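Local coordinates for protein cofilin (Streptomyces griseoflavus, PDB 5IVU) that probably binds actin and belongs to the ADF/cofilin family of actin-binding proteins, at residues L26-F31 with A66-E71; V87-D92 with T123-V128. One frame throughout, in Å; residues are numbered along the deposited sequence.

Contact 1 (L26-F31 with A66-E71)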
ATOM      1  N   LEU A  26       3.667 -13.466   3.144  1.00 44.18           N
ATOM      2  CA  LEU A  26       3.593 -12.193   2.414  1.00 40.21           C
ATOM      3  C   LEU A  26       4.302 -11.080   3.171  1.00 37.78           C
ATOM      4  O   LEU A  26       4.233 -11.007   4.399  1.00 35.46           O
ATOM      5  CB  LEU A  26       2.139 -11.774   2.202  1.00 38.68           C
ATOM      6  CG  LEU A  26       1.233 -12.647   1.345  1.00 38.85           C
ATOM      7  CD1 LEU A  26      -0.161 -12.050   1.307  1.00 38.59           C
ATOM      8  CD2 LEU A  26       1.797 -12.823  -0.059  1.00 39.28           C
ATOM      9  N   LYS A  27       4.996 -10.229   2.424  1.00 36.44           N
ATOM     10  CA  LYS A  27       5.637  -9.046   2.979  1.00 35.94           C
ATOM     11  C   LYS A  27       4.904  -7.769   2.558  1.00 35.76           C
ATOM     12  O   LYS A  27       4.845  -6.824   3.338  1.00 38.48           O
ATOM     13  CB  LYS A  27       7.103  -9.012   2.564  1.00 36.13           C
ATOM     14  CG  LYS A  27       7.962  -7.976   3.286  1.00 36.20           C
ATOM     15  CD  LYS A  27       8.220  -8.305   4.748  1.00 35.43           C
ATOM     16  CE  LYS A  27       9.259  -7.345   5.311  1.00 36.29           C
ATOM     17  NZ  LYS A  27       9.393  -7.408   6.791  1.00 36.43           N
ATOM     18  N   TYR A  28       4.340  -7.731   1.345  1.00 35.58           N
ATOM     19  CA  TYR A  28       3.495  -6.597   0.921  1.00 34.76           C
ATOM     20  C   TYR A  28       2.411  -6.939  -0.088  1.00 34.47           C
ATOM     21  O   TYR A  28       2.451  -7.985  -0.727  1.00 35.67           O
ATOM     22  CB  TYR A  28       4.361  -5.453   0.374  1.00 35.36           C
ATOM     23  CG  TYR A  28       5.071  -5.706  -0.944  1.00 33.34           C
ATOM     24  CD1 TYR A  28       4.431  -5.488  -2.162  1.00 32.67           C
ATOM     25  CD2 TYR A  28       6.407  -6.115  -0.967  1.00 33.67           C
ATOM     26  CE1 TYR A  28       5.089  -5.695  -3.361  1.00 32.27           C
ATOM     27  CE2 TYR A  28       7.075  -6.314  -2.162  1.00 31.87           C
ATOM     28  CZ  TYR A  28       6.411  -6.116  -3.349  1.00 31.21           C
ATOM     29  OH  TYR A  28       7.076  -6.323  -4.513  1.00 31.12           O
ATOM     30  N   ILE A  29       1.449  -6.026  -0.218  1.00 34.24           N
ATOM     31  CA  ILE A  29       0.328  -6.146  -1.160  1.00 33.35           C
ATOM     32  C   ILE A  29       0.154  -4.804  -1.895  1.00 34.06           C
ATOM     33  O   ILE A  29       0.193  -3.741  -1.269  1.00 32.34           O
ATOM     34  CB  ILE A  29      -1.005  -6.469  -0.438  1.00 32.51           C
ATOM     35  CG1 ILE A  29      -0.881  -7.731   0.416  1.00 32.42           C
ATOM     36  CG2 ILE A  29      -2.142  -6.630  -1.445  1.00 32.97           C
ATOM     37  CD1 ILE A  29      -2.081  -7.991   1.306  1.00 32.28           C
ATOM     38  N   ILE A  30      -0.056  -4.870  -3.213  1.00 33.75           N
ATOM     39  CA  ILE A  30      -0.365  -3.696  -4.033  1.00 33.10           C
ATOM     40  C   ILE A  30      -1.837  -3.749  -4.448  1.00 32.25           C
ATOM     41  O   ILE A  30      -2.258  -4.702  -5.085  1.00 32.14           O
ATOM     42  CB  ILE A  30       0.517  -3.631  -5.301  1.00 32.64           C
ATOM     43  CG1 ILE A  30       2.015  -3.771  -4.964  1.00 31.57           C
ATOM     44  CG2 ILE A  30       0.260  -2.330  -6.062  1.00 33.29           C
ATOM     45  CD1 ILE A  30       2.627  -2.582  -4.238  1.00 31.21           C
ATOM     46  N   PHE A  31      -2.609  -2.732  -4.071  1.00 33.30           N
ATOM     47  CA  PHE A  31      -4.012  -2.585  -4.490  1.00 33.73           C
ATOM     48  C   PHE A  31      -4.141  -1.512  -5.567  1.00 34.07           C
ATOM     49  O   PHE A  31      -3.316  -0.596  -5.641  1.00 30.88           O
ATOM     50  CB  PHE A  31      -4.897  -2.198  -3.306  1.00 34.44           C
ATOM     51  CG  PHE A  31      -4.735  -3.084  -2.111  1.00 36.60           C
ATOM     52  CD1 PHE A  31      -3.788  -2.797  -1.135  1.00 36.20           C
ATOM     53  CD2 PHE A  31      -5.535  -4.211  -1.956  1.00 37.74           C
ATOM     54  CE1 PHE A  31      -3.637  -3.620  -0.029  1.00 37.43           C
ATOM     55  CE2 PHE A  31      -5.390  -5.036  -0.851  1.00 37.37           C
ATOM     56  CZ  PHE A  31      -4.442  -4.742   0.114  1.00 37.52           C
ATOM     57  N   ALA A  66      -0.987   0.492  -1.123  1.00 28.73           N
ATOM     58  CA  ALA A  66      -0.252  -0.702  -0.736  1.00 28.46           C
ATOM     59  C   ALA A  66      -0.285  -0.879   0.752  1.00 29.42           C
ATOM     60  O   ALA A  66      -0.522   0.076   1.488  1.00 29.47           O
ATOM     61  CB  ALA A  66       1.182  -0.626  -1.206  1.00 26.84           C
ATOM     62  N   VAL A  67      -0.051  -2.115   1.181  1.00 29.75           N
ATOM     63  CA  VAL A  67       0.254  -2.414   2.572  1.00 29.77           C
ATOM     64  C   VAL A  67       1.626  -3.085   2.606  1.00 29.45           C
ATOM     65  O   VAL A  67       1.915  -3.941   1.774  1.00 29.36           O
ATOM     66  CB  VAL A  67      -0.825  -3.296   3.222  1.00 29.42           C
ATOM     67  CG1 VAL A  67      -0.376  -3.780   4.592  1.00 29.58           C
ATOM     68  CG2 VAL A  67      -2.117  -2.504   3.345  1.00 29.52           C
ATOM     69  N   TYR A  68       2.463  -2.660   3.555  1.00 29.19           N
ATOM     70  CA  TYR A  68       3.806  -3.193   3.715  1.00 30.36           C
ATOM     71  C   TYR A  68       4.011  -3.584   5.171  1.00 30.49           C
ATOM     72  O   TYR A  68       3.710  -2.805   6.071  1.00 31.28           O
ATOM     73  CB  TYR A  68       4.870  -2.155   3.296  1.00 30.28           C
ATOM     74  CG  TYR A  68       6.221  -2.795   3.076  1.00 29.79           C
ATOM     75  CD1 TYR A  68       7.106  -2.987   4.139  1.00 30.10           C
ATOM     76  CD2 TYR A  68       6.597  -3.251   1.814  1.00 29.00           C
ATOM     77  CE1 TYR A  68       8.338  -3.600   3.949  1.00 29.38           C
ATOM     78  CE2 TYR A  68       7.824  -3.861   1.613  1.00 28.02           C
ATOM     79  CZ  TYR A  68       8.691  -4.043   2.682  1.00 28.50           C
ATOM     80  OH  TYR A  68       9.915  -4.646   2.506  1.00 27.84           O
ATOM     81  N   ASP A  69       4.521  -4.791   5.391  1.00 31.70           N
ATOM     82  CA  ASP A  69       4.803  -5.276   6.734  1.00 32.52           C
ATOM     83  C   ASP A  69       6.210  -4.824   7.090  1.00 32.86           C
ATOM     84  O   ASP A  69       7.183  -5.535   6.873  1.00 31.58           O
ATOM     85  CB  ASP A  69       4.645  -6.800   6.819  1.00 33.74           C
ATOM     86  CG  ASP A  69       4.759  -7.327   8.243  1.00 36.93           C
ATOM     87  OD1 ASP A  69       4.506  -6.564   9.216  1.00 38.45           O
ATOM     88  OD2 ASP A  69       5.128  -8.513   8.398  1.00 38.91           O
ATOM     89  N   LEU A  70       6.297  -3.617   7.636  1.00 34.25           N
ATOM     90  CA  LEU A  70       7.564  -2.945   7.856  1.00 36.33           C
ATOM     91  C   LEU A  70       8.230  -3.440   9.124  1.00 38.38           C
ATOM     92  O   LEU A  70       7.657  -3.342  10.199  1.00 38.30           O
ATOM     93  CB  LEU A  70       7.332  -1.437   7.955  1.00 38.13           C
ATOM     94  CG  LEU A  70       8.556  -0.527   7.899  1.00 38.39           C
ATOM     95  CD1 LEU A  70       9.127  -0.466   6.496  1.00 38.56           C
ATOM     96  CD2 LEU A  70       8.170   0.856   8.384  1.00 39.70           C
ATOM     97  N   GLU A  71       9.445  -3.955   8.982  1.00 44.61           N
ATOM     98  CA  GLU A  71      10.279  -4.385  10.100  1.00 50.29           C
ATOM     99  C   GLU A  71      11.319  -3.307  10.437  1.00 53.15           C
ATOM    100  O   GLU A  71      11.916  -2.715   9.544  1.00 50.04           O
ATOM    101  CB  GLU A  71      10.991  -5.687   9.725  1.00 54.04           C
ATOM    102  CG  GLU A  71      11.777  -6.332  10.866  1.00 58.11           C
ATOM    103  CD  GLU A  71      12.581  -7.535  10.416  1.00 62.44           C
ATOM    104  OE1 GLU A  71      13.435  -7.384   9.514  1.00 64.42           O
ATOM    105  OE2 GLU A  71      12.370  -8.632  10.974  1.00 66.82           O
TER

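Contact 2 (V87-D92 with T123-V128)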
ATOM      1  N   VAL A  87       0.077   2.783   2.445  1.00 27.63           N
ATOM      2  CA  VAL A  87       0.767   3.723   1.582  1.00 28.30           C
ATOM      3  C   VAL A  87      -0.228   4.179   0.526  1.00 29.88           C
ATOM      4  O   VAL A  87      -0.738   3.352  -0.221  1.00 31.57           O
ATOM      5  CB  VAL A  87       1.966   3.048   0.865  1.00 28.82           C
ATOM      6  CG1 VAL A  87       2.618   3.986  -0.152  1.00 27.85           C
ATOM      7  CG2 VAL A  87       2.997   2.577   1.882  1.00 30.23           C
ATOM      8  N   SER A  88      -0.507   5.478   0.472  1.00 30.18           N
ATOM      9  CA  SER A  88      -1.202   6.058  -0.666  1.00 31.79           C
ATOM     10  C   SER A  88      -0.136   6.585  -1.622  1.00 32.47           C
ATOM     11  O   SER A  88       0.595   7.513  -1.284  1.00 33.09           O
ATOM     12  CB  SER A  88      -2.127   7.184  -0.231  1.00 31.54           C
ATOM     13  OG  SER A  88      -3.104   6.694   0.657  1.00 31.81           O
ATOM     14  N   TRP A  89      -0.026   5.956  -2.791  1.00 33.55           N
ATOM     15  CA  TRP A  89       0.946   6.348  -3.796  1.00 34.73           C
ATOM     16  C   TRP A  89       0.229   7.236  -4.803  1.00 35.66           C
ATOM     17  O   TRP A  89      -0.725   6.813  -5.452  1.00 37.84           O
ATOM     18  CB  TRP A  89       1.556   5.108  -4.449  1.00 35.14           C
ATOM     19  CG  TRP A  89       2.551   5.371  -5.528  1.00 36.48           C
ATOM     20  CD1 TRP A  89       2.484   4.943  -6.818  1.00 37.48           C
ATOM     21  CD2 TRP A  89       3.765   6.115  -5.413  1.00 38.19           C
ATOM     22  NE1 TRP A  89       3.575   5.380  -7.522  1.00 37.12           N
ATOM     23  CE2 TRP A  89       4.382   6.101  -6.683  1.00 38.35           C
ATOM     24  CE3 TRP A  89       4.395   6.797  -4.359  1.00 39.22           C
ATOM     25  CZ2 TRP A  89       5.600   6.730  -6.929  1.00 38.22           C
ATOM     26  CZ3 TRP A  89       5.607   7.430  -4.604  1.00 39.29           C
ATOM     27  CH2 TRP A  89       6.199   7.386  -5.882  1.00 39.61           C
ATOM     28  N   ALA A  90       0.683   8.482  -4.907  1.00 37.20           N
ATOM     29  CA  ALA A  90       0.042   9.490  -5.746  1.00 37.36           C
ATOM     30  C   ALA A  90       1.129  10.366  -6.358  1.00 37.39           C
ATOM     31  O   ALA A  90       1.293  11.525  -5.963  1.00 42.39           O
ATOM     32  CB  ALA A  90      -0.935  10.315  -4.915  1.00 36.06           C
ATOM     33  N   PRO A  91       1.879   9.813  -7.323  1.00 38.67           N
ATOM     34  CA  PRO A  91       3.008  10.535  -7.895  1.00 41.95           C
ATOM     35  C   PRO A  91       2.554  11.689  -8.775  1.00 43.55           C
ATOM     36  O   PRO A  91       1.508  11.582  -9.428  1.00 45.63           O
ATOM     37  CB  PRO A  91       3.722   9.458  -8.727  1.00 41.67           C
ATOM     38  CG  PRO A  91       2.639   8.535  -9.148  1.00 39.27           C
ATOM     39  CD  PRO A  91       1.674   8.516  -7.997  1.00 39.86           C
ATOM     40  N   ASP A  92       3.353  12.754  -8.802  1.00 44.49           N
ATOM     41  CA  ASP A  92       3.021  13.991  -9.511  1.00 47.39           C
ATOM     42  C   ASP A  92       2.671  13.766 -10.991  1.00 47.82           C
ATOM     43  O   ASP A  92       1.718  14.354 -11.503  1.00 45.88           O
ATOM     44  CB  ASP A  92       4.179  15.001  -9.399  1.00 52.18           C
ATOM     45  CG  ASP A  92       4.470  15.427  -7.949  1.00 54.89           C
ATOM     46  OD1 ASP A  92       3.627  15.193  -7.058  1.00 56.80           O
ATOM     47  OD2 ASP A  92       5.560  15.992  -7.705  1.00 57.24           O
ATOM     48  N   THR A 123       4.082  11.265  -2.748  1.00 41.47           N
ATOM     49  CA  THR A 123       4.003  11.966  -4.037  1.00 41.46           C
ATOM     50  C   THR A 123       5.280  11.909  -4.876  1.00 40.44           C
ATOM     51  O   THR A 123       5.293  12.361  -6.023  1.00 41.63           O
ATOM     52  CB  THR A 123       3.656  13.447  -3.832  1.00 41.56           C
ATOM     53  OG1 THR A 123       4.623  14.038  -2.955  1.00 42.35           O
ATOM     54  CG2 THR A 123       2.274  13.584  -3.223  1.00 42.85           C
ATOM     55  N   ASP A 124       6.344  11.355  -4.320  1.00 39.27           N
ATOM     56  CA  ASP A 124       7.602  11.183  -5.065  1.00 42.44           C
ATOM     57  C   ASP A 124       8.360  10.021  -4.396  1.00 41.79           C
ATOM     58  O   ASP A 124       8.052   9.641  -3.255  1.00 41.83           O
ATOM     59  CB  ASP A 124       8.417  12.502  -5.200  1.00 43.80           C
ATOM     60  CG  ASP A 124       8.845  13.066  -3.877  1.00 44.16           C
ATOM     61  OD1 ASP A 124       9.527  12.326  -3.149  1.00 41.33           O
ATOM     62  OD2 ASP A 124       8.519  14.245  -3.577  1.00 48.93           O
ATOM     63  N   PHE A 125       9.306   9.436  -5.114  1.00 41.36           N
ATOM     64  CA  PHE A 125       9.997   8.246  -4.620  1.00 42.03           C
ATOM     65  C   PHE A 125      10.764   8.465  -3.312  1.00 42.36           C
ATOM     66  O   PHE A 125      10.866   7.536  -2.527  1.00 44.43           O
ATOM     67  CB  PHE A 125      10.879   7.610  -5.707  1.00 42.21           C
ATOM     68  CG  PHE A 125      10.093   6.827  -6.735  1.00 42.15           C
ATOM     69  CD1 PHE A 125       9.500   5.606  -6.399  1.00 41.67           C
ATOM     70  CD2 PHE A 125       9.924   7.315  -8.026  1.00 41.75           C
ATOM     71  CE1 PHE A 125       8.765   4.887  -7.328  1.00 41.96           C
ATOM     72  CE2 PHE A 125       9.189   6.604  -8.959  1.00 42.65           C
ATOM     73  CZ  PHE A 125       8.609   5.390  -8.612  1.00 43.43           C
ATOM     74  N   SER A 126      11.240   9.678  -3.047  1.00 42.08           N
ATOM     75  CA  SER A 126      11.913   9.970  -1.763  1.00 44.93           C
ATOM     76  C   SER A 126      10.986   9.849  -0.547  1.00 45.62           C
ATOM     77  O   SER A 126      11.446   9.537   0.555  1.00 45.28           O
ATOM     78  CB  SER A 126      12.528  11.368  -1.761  1.00 44.04           C
ATOM     79  OG  SER A 126      11.523  12.365  -1.823  1.00 46.80           O
ATOM     80  N   GLU A 127       9.693  10.096  -0.761  1.00 44.11           N
ATOM     81  CA  GLU A 127       8.687  10.001   0.295  1.00 43.46           C
ATOM     82  C   GLU A 127       8.302   8.562   0.672  1.00 39.93           C
ATOM     83  O   GLU A 127       7.729   8.348   1.729  1.00 39.59           O
ATOM     84  CB  GLU A 127       7.461  10.839  -0.077  1.00 45.01           C
ATOM     85  CG  GLU A 127       7.807  12.319  -0.111  1.00 49.48           C
ATOM     86  CD  GLU A 127       6.683  13.222  -0.585  1.00 54.65           C
ATOM     87  OE1 GLU A 127       5.640  12.726  -1.050  1.00 54.82           O
ATOM     88  OE2 GLU A 127       6.868  14.456  -0.523  1.00 59.01           O
ATOM     89  N   VAL A 128       8.627   7.593  -0.181  1.00 39.36           N
ATOM     90  CA  VAL A 128       8.437   6.163   0.121  1.00 39.00           C
ATOM     91  C   VAL A 128       9.757   5.384   0.228  1.00 40.22           C
ATOM     92  O   VAL A 128       9.737   4.158   0.328  1.00 42.60           O
ATOM     93  CB  VAL A 128       7.487   5.478  -0.898  1.00 37.40           C
ATOM     94  CG1 VAL A 128       6.088   6.072  -0.780  1.00 37.13           C
ATOM     95  CG2 VAL A 128       8.001   5.598  -2.336  1.00 36.88           C
TER

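Contact 1 (L26-F31 with A66-E71)
K27 bonds to D69 twice, once through its backbone and once through its ammonium group, and both bonds end on main-chain atoms of D69. The amide N of D69 donates to K27 O at 2.9 Å, while K27 NZ reaches the carbonyl O of D69, also at 2.9 Å and almost in line with that carbonyl. A lysine suits this place because its chain is long enough for NZ to come back to the main chain of D69: CG lies anti to the backbone N (chi1 -169°), and a bend at chi2 carries CD toward D69. On the way CG and CE pass the phenol end of Y68, each 3.9 Å from Y68 OH. The carboxylates of D69 and E71 lie near NZ without touching it, which probably favours its positive charge; E71 itself pairs with K80.

Beyond K27 the strands run antiparallel. I29 and V67 form a hydrogen-bonded pair, flanked by the non-hydrogen-bonded pairs Y28–Y68 and I30–A66. The ring planes of Y28 and Y68 are 14° from parallel, but their centroids are 5.9 Å apart, too offset for a real stack; Y28 CB instead rests 3.5 Å from Y68 CD2. Tyrosine suits this buried layer: its flat ring packs against F54, while the hydroxyl of Y28 still meets D57. Small A66 lets I30 CD1 settle against its CB. On the opposite face, beta-branched I29 and V67 suit an extended strand packed under helix 11-21, and V67 CG2 lies at the edge of the F31 ring, 3.9 Å from CE1.

K27 and Y28 share S46 as their partner on strand 39-46, a classic beta bulge, in the middle of the mixed, helix-flanked sheet of the ADF-homology fold.

Contact 2 (V87-D92 with T123-V128)
The indole of W89 and the phenyl ring of F125 meet obliquely, their planes at 43° and the centroid of the indole's six-membered ring 4.8 Å from that of F125. W89 CH2 sits over the centre of the F125 face, with CZ2 3.7 Å from F125 CE1, so the far end of the indole presses into the phenyl ring. CG of W89 lies anti to the backbone N (chi1 179°), and the long, flat indole carries its benzo end from the strand to the loop. D124 O lies near the indole plane at its edge, 3.6 Å from CZ3. V128 meets the same benzo part at about a right angle, CG2 3.8 Å from CZ3, and its other methyl, CG1, touches V87 CG1. P91 CD lies over one face of the indole, toward the rim, while NE1 is satisfied by P59 O.

Past the tryptophan the contact becomes polar and lies nearer the surface. The backbone N of D92 makes a weak, long bond to T123 O at 3.4 Å, and A90 O receives the CA-H of T123. E127 OE1 then holds T123 from within its own loop, accepting from T123 N at 2.7 Å and also from OG1. Threonine suits this post because its hydroxyl, placed between the backbone N and the carbonyl carbon (chi1 56°), stands beside the amide, and both donate to OE1.

V128 O bonds to Y51. W89, V87, F125 and V128 thus pack the end of strand 81-89 against the loop between strand 118-122 and helix 130-136 of this ADF-homology fold, a loop with an Asx motif at D124, whose OD1 accepts from E127 N.

In the fold
The two contacts are consecutive along the chain, their centres 15 Å apart, and they join through the sheet: A66 O of contact 1 lies 2.9 Å from V87 N of contact 2, a probable hydrogen bond between neighbouring strands 64-72 and 81-89. Contact 1 pairs two inner strands, whereas contact 2 ties the end of strand 81-89 to the loop after strand 118-122; the centre of contact 1 lies about 6 Å, that of contact 2 about 11 Å, from the centre of the chain. Y51 connects them further, its ring edge-to-face with Y68 and its OH bonded to V128 O. Both lie within the ADF-type domain, which probably binds actin.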